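Local coordinates for protein epsin 1 (Danio rerio, PDB 5LP0) that probably binds membranes rich in phosphatidylinositol 4,5-bisphosphate, modifies their curvature and promotes clathrin-coated invaginations during receptor-mediated endocytosis, at residues A[26-31]-A[69-74]; A[60-65]-A[109-114]. All blocks are in the same frame, centred on the assembly; numbering follows the deposited sequence. Where two conformers were deposited one is given.

After the N-terminal helix 8-15, the chain enters helix 25-34, passes through helix 38-51 and returns in helix 59-75, whose C-terminal part meets helix 25-34 and closes a first loop as interaction 1. From helix 59-75 the chain runs through helices 78-86 and 89-92 before helix 108-122 packs beside the earlier part of helix 59-75, closing a second loop as interaction 2. The loops cross rather than nest, because segment 60-65 precedes 69-74. Their centres lie about 16 Å apart, on opposite sides of the chain's centre. Helix 59-75 is thus the shared element that ties early and late helices of the ENTH domain together.

Interaction 1 of 2, residues A[26-31]-A[69-74]; sequences SLMSEI and MEYLIK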
ATOM      1  N   SER A  26      11.119  -3.180  -7.605  1.00 25.00           N
ATOM      2  CA  SER A  26      11.236  -4.609  -7.892  1.00 29.75           C
ATOM      3  C   SER A  26      10.553  -5.434  -6.793  1.00 27.09           C
ATOM      4  O   SER A  26       9.915  -6.460  -7.062  1.00 25.26           O
ATOM      5  CB  SER A  26      12.701  -5.023  -8.046  1.00 34.83           C
ATOM      6  OG  SER A  26      13.427  -4.811  -6.850  1.00 40.36           O
ATOM      7  N   LEU A  27      10.664  -4.967  -5.554  1.00 24.62           N
ATOM      8  CA  LEU A  27      10.023  -5.659  -4.445  1.00 22.20           C
ATOM      9  C   LEU A  27       8.522  -5.519  -4.616  1.00 14.73           C
ATOM     10  O   LEU A  27       7.765  -6.491  -4.456  1.00 12.98           O
ATOM     11  CB  LEU A  27      10.475  -5.083  -3.108  1.00 22.99           C
ATOM     12  CG  LEU A  27       9.848  -5.690  -1.850  1.00 18.32           C
ATOM     13  CD1 LEU A  27       9.964  -7.200  -1.832  1.00 22.32           C
ATOM     14  CD2 LEU A  27      10.501  -5.095  -0.592  1.00 19.89           C
ATOM     15  N   MET A  28       8.082  -4.317  -4.976  1.00 15.85           N
ATOM     16  CA  MET A  28       6.662  -4.095  -5.146  1.00 14.59           C
ATOM     17  C   MET A  28       6.157  -4.998  -6.273  1.00 13.26           C
ATOM     18  O   MET A  28       5.070  -5.542  -6.177  1.00 12.65           O
ATOM     19  CB  MET A  28       6.305  -2.615  -5.383  1.00 15.14           C
ATOM     20  CG  MET A  28       6.396  -1.704  -4.092  1.00 14.39           C
ATOM     21  SD  MET A  28       5.610  -0.068  -4.249  1.00 19.75           S
ATOM     22  CE  MET A  28       6.699   0.645  -5.464  1.00 26.67           C
ATOM     23  N   SER A  29       6.948  -5.191  -7.329  1.00 15.36           N
ATOM     24  CA  SER A  29       6.520  -6.057  -8.419  1.00 14.92           C
ATOM     25  C   SER A  29       6.369  -7.501  -7.950  1.00 14.13           C
ATOM     26  O   SER A  29       5.434  -8.183  -8.337  1.00 14.25           O
ATOM     27  CB  SER A  29       7.504  -5.977  -9.583  1.00 22.62           C
ATOM     28  OG  SER A  29       7.073  -6.798 -10.655  1.00 22.68           O
ATOM     29  N   GLU A  30       7.295  -7.965  -7.123  1.00 14.87           N
ATOM     30  CA  GLU A  30       7.182  -9.301  -6.549  1.00 13.24           C
ATOM     31  C   GLU A  30       5.872  -9.472  -5.755  1.00  9.68           C
ATOM     32  O   GLU A  30       5.176 -10.478  -5.879  1.00 11.07           O
ATOM     33  CB  GLU A  30       8.384  -9.609  -5.656  1.00 19.59           C
ATOM     34  CG  GLU A  30       9.698  -9.703  -6.401  1.00 28.70           C
ATOM     35  CD  GLU A  30      10.909  -9.701  -5.478  1.00 36.31           C
ATOM     36  OE1 GLU A  30      10.771 -10.096  -4.302  1.00 35.21           O
ATOM     37  OE2 GLU A  30      12.001  -9.297  -5.932  1.00 40.89           O
ATOM     38  N   ILE A  31       5.559  -8.481  -4.923  1.00 10.35           N
ATOM     39  CA  ILE A  31       4.343  -8.508  -4.113  1.00  8.26           C
ATOM     40  C   ILE A  31       3.112  -8.509  -5.046  1.00  9.16           C
ATOM     41  O   ILE A  31       2.168  -9.267  -4.826  1.00  9.98           O
ATOM     42  CB  ILE A  31       4.311  -7.351  -3.096  1.00  9.53           C
ATOM     43  CG1 ILE A  31       5.515  -7.460  -2.134  1.00  8.01           C
ATOM     44  CG2 ILE A  31       3.016  -7.375  -2.298  1.00  9.07           C
ATOM     45  CD1 ILE A  31       5.751  -6.224  -1.304  1.00  7.97           C
ATOM     46  N   MET A  69       0.011  -0.046  -1.469  1.00  6.82           N
ATOM     47  CA  MET A  69      -1.360  -0.365  -1.808  1.00  7.55           C
ATOM     48  C   MET A  69      -1.713   0.225  -3.168  1.00  6.43           C
ATOM     49  O   MET A  69      -2.336  -0.462  -3.986  1.00  8.40           O
ATOM     50  CB  MET A  69      -2.341   0.117  -0.742  1.00  7.46           C
ATOM     51  CG  MET A  69      -3.734  -0.492  -0.935  1.00  8.25           C
ATOM     52  SD  MET A  69      -3.776  -2.301  -0.636  1.00 11.33           S
ATOM     53  CE  MET A  69      -4.386  -2.336   1.043  1.00 13.51           C
ATOM     54  N   GLU A  70      -1.317   1.460  -3.445  1.00  7.13           N
ATOM     55  CA  GLU A  70      -1.575   2.046  -4.744  1.00 10.21           C
ATOM     56  C   GLU A  70      -0.965   1.201  -5.864  1.00  8.96           C
ATOM     57  O   GLU A  70      -1.608   0.913  -6.887  1.00  8.79           O
ATOM     58  CB  GLU A  70      -1.011   3.455  -4.799  1.00 11.73           C
ATOM     59  CG  GLU A  70      -1.221   4.113  -6.155  1.00 16.09           C
ATOM     60  CD  GLU A  70      -0.684   5.518  -6.204  1.00 22.95           C
ATOM     61  OE1 GLU A  70       0.115   5.905  -5.321  1.00 30.88           O
ATOM     62  OE2 GLU A  70      -1.074   6.251  -7.131  1.00 25.90           O
ATOM     63  N   TYR A  71       0.286   0.815  -5.684  1.00  7.75           N
ATOM     64  CA  TYR A  71       0.966  -0.011  -6.676  1.00  8.19           C
ATOM     65  C   TYR A  71       0.221  -1.336  -6.892  1.00  8.71           C
ATOM     66  O   TYR A  71       0.062  -1.796  -8.023  1.00 11.00           O
ATOM     67  CB  TYR A  71       2.398  -0.281  -6.229  1.00 10.61           C
ATOM     68  CG  TYR A  71       3.209  -1.059  -7.243  1.00 10.16           C
ATOM     69  CD1 TYR A  71       3.969  -0.404  -8.179  1.00 11.78           C
ATOM     70  CD2 TYR A  71       3.207  -2.444  -7.258  1.00 12.24           C
ATOM     71  CE1 TYR A  71       4.727  -1.094  -9.088  1.00 11.16           C
ATOM     72  CE2 TYR A  71       3.946  -3.153  -8.191  1.00 17.16           C
ATOM     73  CZ  TYR A  71       4.694  -2.469  -9.110  1.00 14.90           C
ATOM     74  OH  TYR A  71       5.441  -3.146 -10.040  1.00 18.48           O
ATOM     75  N   LEU A  72      -0.250  -1.966  -5.819  1.00  7.14           N
ATOM     76  CA  LEU A  72      -0.960  -3.240  -5.934  1.00  7.78           C
ATOM     77  C   LEU A  72      -2.349  -3.086  -6.551  1.00  8.62           C
ATOM     78  O   LEU A  72      -2.816  -3.945  -7.305  1.00  9.10           O
ATOM     79  CB  LEU A  72      -1.067  -3.867  -4.549  1.00  7.73           C
ATOM     80  CG  LEU A  72       0.232  -4.236  -3.840  1.00  7.70           C
ATOM     81  CD1 LEU A  72      -0.080  -4.877  -2.479  1.00  7.60           C
ATOM     82  CD2 LEU A  72       1.114  -5.167  -4.685  1.00  9.81           C
ATOM     83  N   ILE A  73      -3.027  -1.994  -6.246  1.00  8.51           N
ATOM     84  CA  ILE A  73      -4.305  -1.678  -6.872  1.00  7.39           C
ATOM     85  C   ILE A  73      -4.142  -1.592  -8.392  1.00 10.18           C
ATOM     86  O   ILE A  73      -4.975  -2.127  -9.141  1.00 10.84           O
ATOM     87  CB  ILE A  73      -4.853  -0.335  -6.336  1.00 10.11           C
ATOM     88  CG1 ILE A  73      -5.428  -0.514  -4.924  1.00  9.53           C
ATOM     89  CG2 ILE A  73      -5.893   0.265  -7.274  1.00 11.30           C
ATOM     90  CD1 ILE A  73      -5.514   0.799  -4.125  1.00 11.36           C
ATOM     91  N   LYS A  74      -3.067  -0.963  -8.842  1.00 11.11           N
ATOM     92  CA  LYS A  74      -2.857  -0.709 -10.272  1.00 10.44           C
ATOM     93  C   LYS A  74      -2.173  -1.863 -11.002  1.00 10.84           C
ATOM     94  O   LYS A  74      -2.367  -2.039 -12.204  1.00 12.41           O
ATOM     95  CB  LYS A  74      -2.019   0.551 -10.452  1.00 12.38           C
ATOM     96  CG  LYS A  74      -2.695   1.831 -10.006  1.00 12.24           C
ATOM     97  CD  LYS A  74      -1.767   3.011 -10.180  1.00 10.35           C
ATOM     98  CE  LYS A  74      -2.451   4.269  -9.723  1.00 11.28           C
ATOM     99  NZ  LYS A  74      -1.588   5.475  -9.934  1.00 13.60           N
TER
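A Met-aromatic contact between M28 and Y71 forms the centre of a helix-helix interface in the ENTH domain, where helix 25-34 packs against helix 59-75. The short helical segments approach to 9.8 Å between axes, and their N-to-C directions differ by 51°. M28 CB lies over one face of the Y71 ring. It sits 3.8 Å from the ring centroid and only 16° off the normal, which makes this CH-pi contact a true approach over the face, although displaced toward the rim. The sulfur lies on the same side of the ring but more obliquely, with M28 SD 4.6 Å from the centroid of Y71. A bend at the last torsion of M28 (chi3 -67°) turns the terminal methyl toward the CD1 rim of the ring, with M28 CE 4.0 Å from Y71 CD1. The backbone contributes as well, since M28 O comes within 3.3 Å of Y71 CE2.

Beyond the ring, the Y71 hydroxyl reaches S29, where OH lies 3.5 Å from CB; this is a van der Waals contact. One turn on from M28, I31 meets L72, the residue after Y71, through methyl groups, I31 CG2 lying 3.8 Å from L72 CD2. These two residues extend the apolar seam into neighbouring helices, for I31 also touches I44 of helix 38-51 and L72 touches V80 of helix 78-86.

The example illustrates how the beta-carbon and backbone of a methionine can make the close approach to an aromatic ring, its thioether adding a longer, oblique component, without a hydrogen bond between the segments. CH-pi and dispersion contact of CB with the ring, with a smaller share from sulfur and methyl, makes the interface depend on how closely the shapes fit.

Interaction 2 of 2, residues A[60-65]-A[109-114]; sequences RHVYKA and VNVREK
Y63, K114 and V111 have the most surface buried where helix 59-75 packs beside helix 108-122. The lysine chain crosses the tyrosine side chain at about a right angle, and it is a methylene rather than the ammonium that presses closest. K114 CE rests over one face of the Y63 ring, toward the rim, 3.6 Å from the centroid in a CH-pi contact and 3.3 Å from CZ. The bend that places CE there (chi3 -80°) is followed by another at chi4, and NZ ends 4.9 Å from the same centroid, 30° off the normal. This is an off-centre cation-pi contact, whose electrostatic share is probably modest; NZ also makes a weak hydrogen bond to T67 OG1. The ring edge is engaged too, as N110 O lies in its plane, 3.6 Å from Y63 CE1.

V111 supplies the buried flank. Its CG1 meets V62 CG1 at 3.9 Å, the two side chains crossing squarely, and V111 is further packed by M66 and F97. H61, which precedes V62 on helix 59-75 and is hydrogen-bonded through ND1 to D54 OD1, probably binds the phosphoinositide, as in a close relative.

With axes 9.6 Å apart and inclined by 28°, the segments form a near-parallel helix pair, an arrangement in keeping with the all-helical superhelix of ENTH domains.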
ATOM      1  N   ARG A  60       5.687   6.492   8.840  1.00  7.65           N
ATOM      2  CA  ARG A  60       6.180   6.108   7.522  1.00  8.43           C
ATOM      3  C   ARG A  60       5.651   4.708   7.141  1.00  7.59           C
ATOM      4  O   ARG A  60       5.537   4.398   5.967  1.00  8.99           O
ATOM      5  CB  ARG A  60       7.703   6.140   7.434  1.00 11.60           C
ATOM      6  CG  ARG A  60       8.155   6.429   6.012  1.00 18.87           C
ATOM      7  CD  ARG A  60       9.655   6.306   5.851  1.00 18.39           C
ATOM      8  NE  ARG A  60      10.361   7.163   6.797  1.00 21.72           N
ATOM      9  CZ  ARG A  60      10.732   8.414   6.553  1.00 25.19           C
ATOM     10  NH1 ARG A  60      10.469   8.981   5.380  1.00 23.67           N
ATOM     11  NH2 ARG A  60      11.371   9.104   7.492  1.00 29.45           N
ATOM     12  N   HIS A  61       5.303   3.880   8.125  1.00  7.39           N
ATOM     13  CA  HIS A  61       4.617   2.615   7.848  1.00  6.12           C
ATOM     14  C   HIS A  61       3.362   2.925   7.072  1.00  6.22           C
ATOM     15  O   HIS A  61       3.038   2.232   6.112  1.00  7.31           O
ATOM     16  CB  HIS A  61       4.183   1.908   9.140  1.00  6.14           C
ATOM     17  CG  HIS A  61       5.295   1.239   9.885  1.00  6.46           C
ATOM     18  ND1 HIS A  61       5.089   0.605  11.092  1.00  7.89           N
ATOM     19  CD2 HIS A  61       6.615   1.115   9.609  1.00  7.71           C
ATOM     20  CE1 HIS A  61       6.235   0.102  11.521  1.00 11.13           C
ATOM     21  NE2 HIS A  61       7.169   0.377  10.632  1.00 12.51           N
ATOM     22  N   VAL A  62       2.647   3.964   7.490  1.00  6.08           N
ATOM     23  CA  VAL A  62       1.341   4.271   6.906  1.00  6.88           C
ATOM     24  C   VAL A  62       1.550   4.861   5.514  1.00  7.41           C
ATOM     25  O   VAL A  62       0.907   4.464   4.535  1.00  6.09           O
ATOM     26  CB  VAL A  62       0.571   5.312   7.784  1.00  7.12           C
ATOM     27  CG1 VAL A  62      -0.811   5.613   7.183  1.00  5.79           C
ATOM     28  CG2 VAL A  62       0.423   4.835   9.224  1.00  7.40           C
ATOM     29  N   TYR A  63       2.478   5.804   5.405  1.00  6.00           N
ATOM     30  CA  TYR A  63       2.771   6.438   4.121  1.00  4.51           C
ATOM     31  C   TYR A  63       3.225   5.404   3.078  1.00  6.98           C
ATOM     32  O   TYR A  63       2.667   5.330   1.975  1.00  6.09           O
ATOM     33  CB  TYR A  63       3.844   7.498   4.344  1.00  7.76           C
ATOM     34  CG  TYR A  63       4.149   8.341   3.135  1.00  8.82           C
ATOM     35  CD1 TYR A  63       3.300   9.363   2.741  1.00  8.15           C
ATOM     36  CD2 TYR A  63       5.300   8.117   2.387  1.00 11.63           C
ATOM     37  CE1 TYR A  63       3.587  10.147   1.643  1.00 10.93           C
ATOM     38  CE2 TYR A  63       5.589   8.889   1.288  1.00 18.85           C
ATOM     39  CZ  TYR A  63       4.728   9.902   0.920  1.00 14.61           C
ATOM     40  OH  TYR A  63       5.031  10.678  -0.179  1.00 19.86           O
ATOM     41  N   LYS A  64       4.209   4.574   3.438  1.00  5.89           N
ATOM     42  CA  LYS A  64       4.737   3.563   2.515  1.00  7.26           C
ATOM     43  C   LYS A  64       3.721   2.443   2.209  1.00  6.00           C
ATOM     44  O   LYS A  64       3.682   1.922   1.087  1.00  7.81           O
ATOM     45  CB  LYS A  64       6.067   3.008   3.032  1.00  8.03           C
ATOM     46  CG  LYS A  64       7.190   4.052   2.951  1.00  8.65           C
ATOM     47  CD  LYS A  64       8.478   3.681   3.694  1.00 11.91           C
ATOM     48  CE  LYS A  64       9.249   2.607   2.944  1.00 14.63           C
ATOM     49  NZ  LYS A  64      10.487   2.249   3.697  1.00 14.74           N
ATOM     50  N   ALA A  65       2.886   2.099   3.178  1.00  5.84           N
ATOM     51  CA  ALA A  65       1.811   1.137   2.926  1.00  5.45           C
ATOM     52  C   ALA A  65       0.836   1.698   1.912  1.00  6.25           C
ATOM     53  O   ALA A  65       0.296   0.930   1.101  1.00  6.36           O
ATOM     54  CB  ALA A  65       1.096   0.748   4.218  1.00  6.65           C
ATOM     55  N   VAL A 109       1.048  15.718   7.140  1.00  9.41           N
ATOM     56  CA  VAL A 109       0.552  16.304   5.896  1.00 11.93           C
ATOM     57  C   VAL A 109       0.779  15.397   4.673  1.00 13.42           C
ATOM     58  O   VAL A 109      -0.076  15.345   3.781  1.00 12.13           O
ATOM     59  CB  VAL A 109       1.147  17.713   5.642  1.00 13.18           C
ATOM     60  CG1 VAL A 109       2.499  17.633   4.969  1.00 17.52           C
ATOM     61  CG2 VAL A 109       0.189  18.544   4.814  1.00 15.94           C
ATOM     62  N   ASN A 110       1.915  14.708   4.605  1.00 13.06           N
ATOM     63  CA  ASN A 110       2.169  13.786   3.506  0.53 15.59           C
ATOM     64  C   ASN A 110       1.191  12.620   3.521  1.00 12.39           C
ATOM     65  O   ASN A 110       0.722  12.178   2.476  1.00 10.36           O
ATOM     66  CB  ASN A 110       3.576  13.178   3.609  0.53 20.87           C
ATOM     67  CG  ASN A 110       4.659  14.204   3.841  0.53 18.81           C
ATOM     68  OD1 ASN A 110       4.970  14.995   2.950  0.53 21.11           O
ATOM     69  ND2 ASN A 110       5.274  14.172   5.027  0.53 17.33           N
ATOM     70  N   VAL A 111       0.882  12.128   4.720  1.00  8.43           N
ATOM     71  CA  VAL A 111      -0.070  11.034   4.855  1.00  8.91           C
ATOM     72  C   VAL A 111      -1.454  11.477   4.405  1.00  8.06           C
ATOM     73  O   VAL A 111      -2.120  10.773   3.649  1.00  7.71           O
ATOM     74  CB  VAL A 111      -0.130  10.495   6.303  1.00  8.42           C
ATOM     75  CG1 VAL A 111      -1.218   9.444   6.456  1.00 10.36           C
ATOM     76  CG2 VAL A 111       1.219   9.911   6.662  1.00 14.56           C
ATOM     77  N   ARG A 112      -1.879  12.669   4.814  1.00  6.91           N
ATOM     78  CA  ARG A 112      -3.233  13.126   4.526  1.00  6.83           C
ATOM     79  C   ARG A 112      -3.419  13.336   3.040  1.00  7.35           C
ATOM     80  O   ARG A 112      -4.463  12.974   2.483  1.00  7.43           O
ATOM     81  CB  ARG A 112      -3.550  14.430   5.278  1.00  8.66           C
ATOM     82  CG  ARG A 112      -3.575  14.255   6.807  1.00  8.02           C
ATOM     83  CD  ARG A 112      -4.061  15.502   7.537  1.00  9.93           C
ATOM     84  NE  ARG A 112      -3.157  16.659   7.517  1.00 11.45           N
ATOM     85  CZ  ARG A 112      -2.163  16.883   8.374  1.00 10.21           C
ATOM     86  NH1 ARG A 112      -1.865  16.010   9.328  1.00 11.97           N
ATOM     87  NH2 ARG A 112      -1.451  18.008   8.279  1.00 13.24           N
ATOM     88  N   GLU A 113      -2.408  13.891   2.383  1.00  7.66           N
ATOM     89  CA  GLU A 113      -2.518  14.144   0.951  1.00  8.36           C
ATOM     90  C   GLU A 113      -2.503  12.851   0.132  1.00  7.40           C
ATOM     91  O   GLU A 113      -3.295  12.708  -0.796  1.00  8.90           O
ATOM     92  CB  GLU A 113      -1.399  15.087   0.492  1.00 10.19           C
ATOM     93  CG  GLU A 113      -1.338  15.302  -1.011  1.00 11.15           C
ATOM     94  CD  GLU A 113      -2.494  16.112  -1.556  1.00 14.42           C
ATOM     95  OE1 GLU A 113      -3.288  16.655  -0.763  1.00 21.54           O
ATOM     96  OE2 GLU A 113      -2.594  16.199  -2.802  1.00 20.58           O
ATOM     97  N   LYS A 114      -1.615  11.913   0.487  1.00  7.62           N
ATOM     98  CA  LYS A 114      -1.561  10.624  -0.189  1.00  7.39           C
ATOM     99  C   LYS A 114      -2.891   9.880  -0.017  1.00  8.52           C
ATOM    100  O   LYS A 114      -3.394   9.298  -0.971  1.00  7.85           O
ATOM    101  CB  LYS A 114      -0.357   9.816   0.308  1.00  9.43           C
ATOM    102  CG  LYS A 114      -0.170   8.477  -0.395  1.00 10.29           C
ATOM    103  CD  LYS A 114       1.159   7.799  -0.036  1.00 10.53           C
ATOM    104  CE  LYS A 114       2.310   8.383  -0.831  1.00 14.09           C
ATOM    105  NZ  LYS A 114       2.265   8.042  -2.278  1.00 15.26           N
TER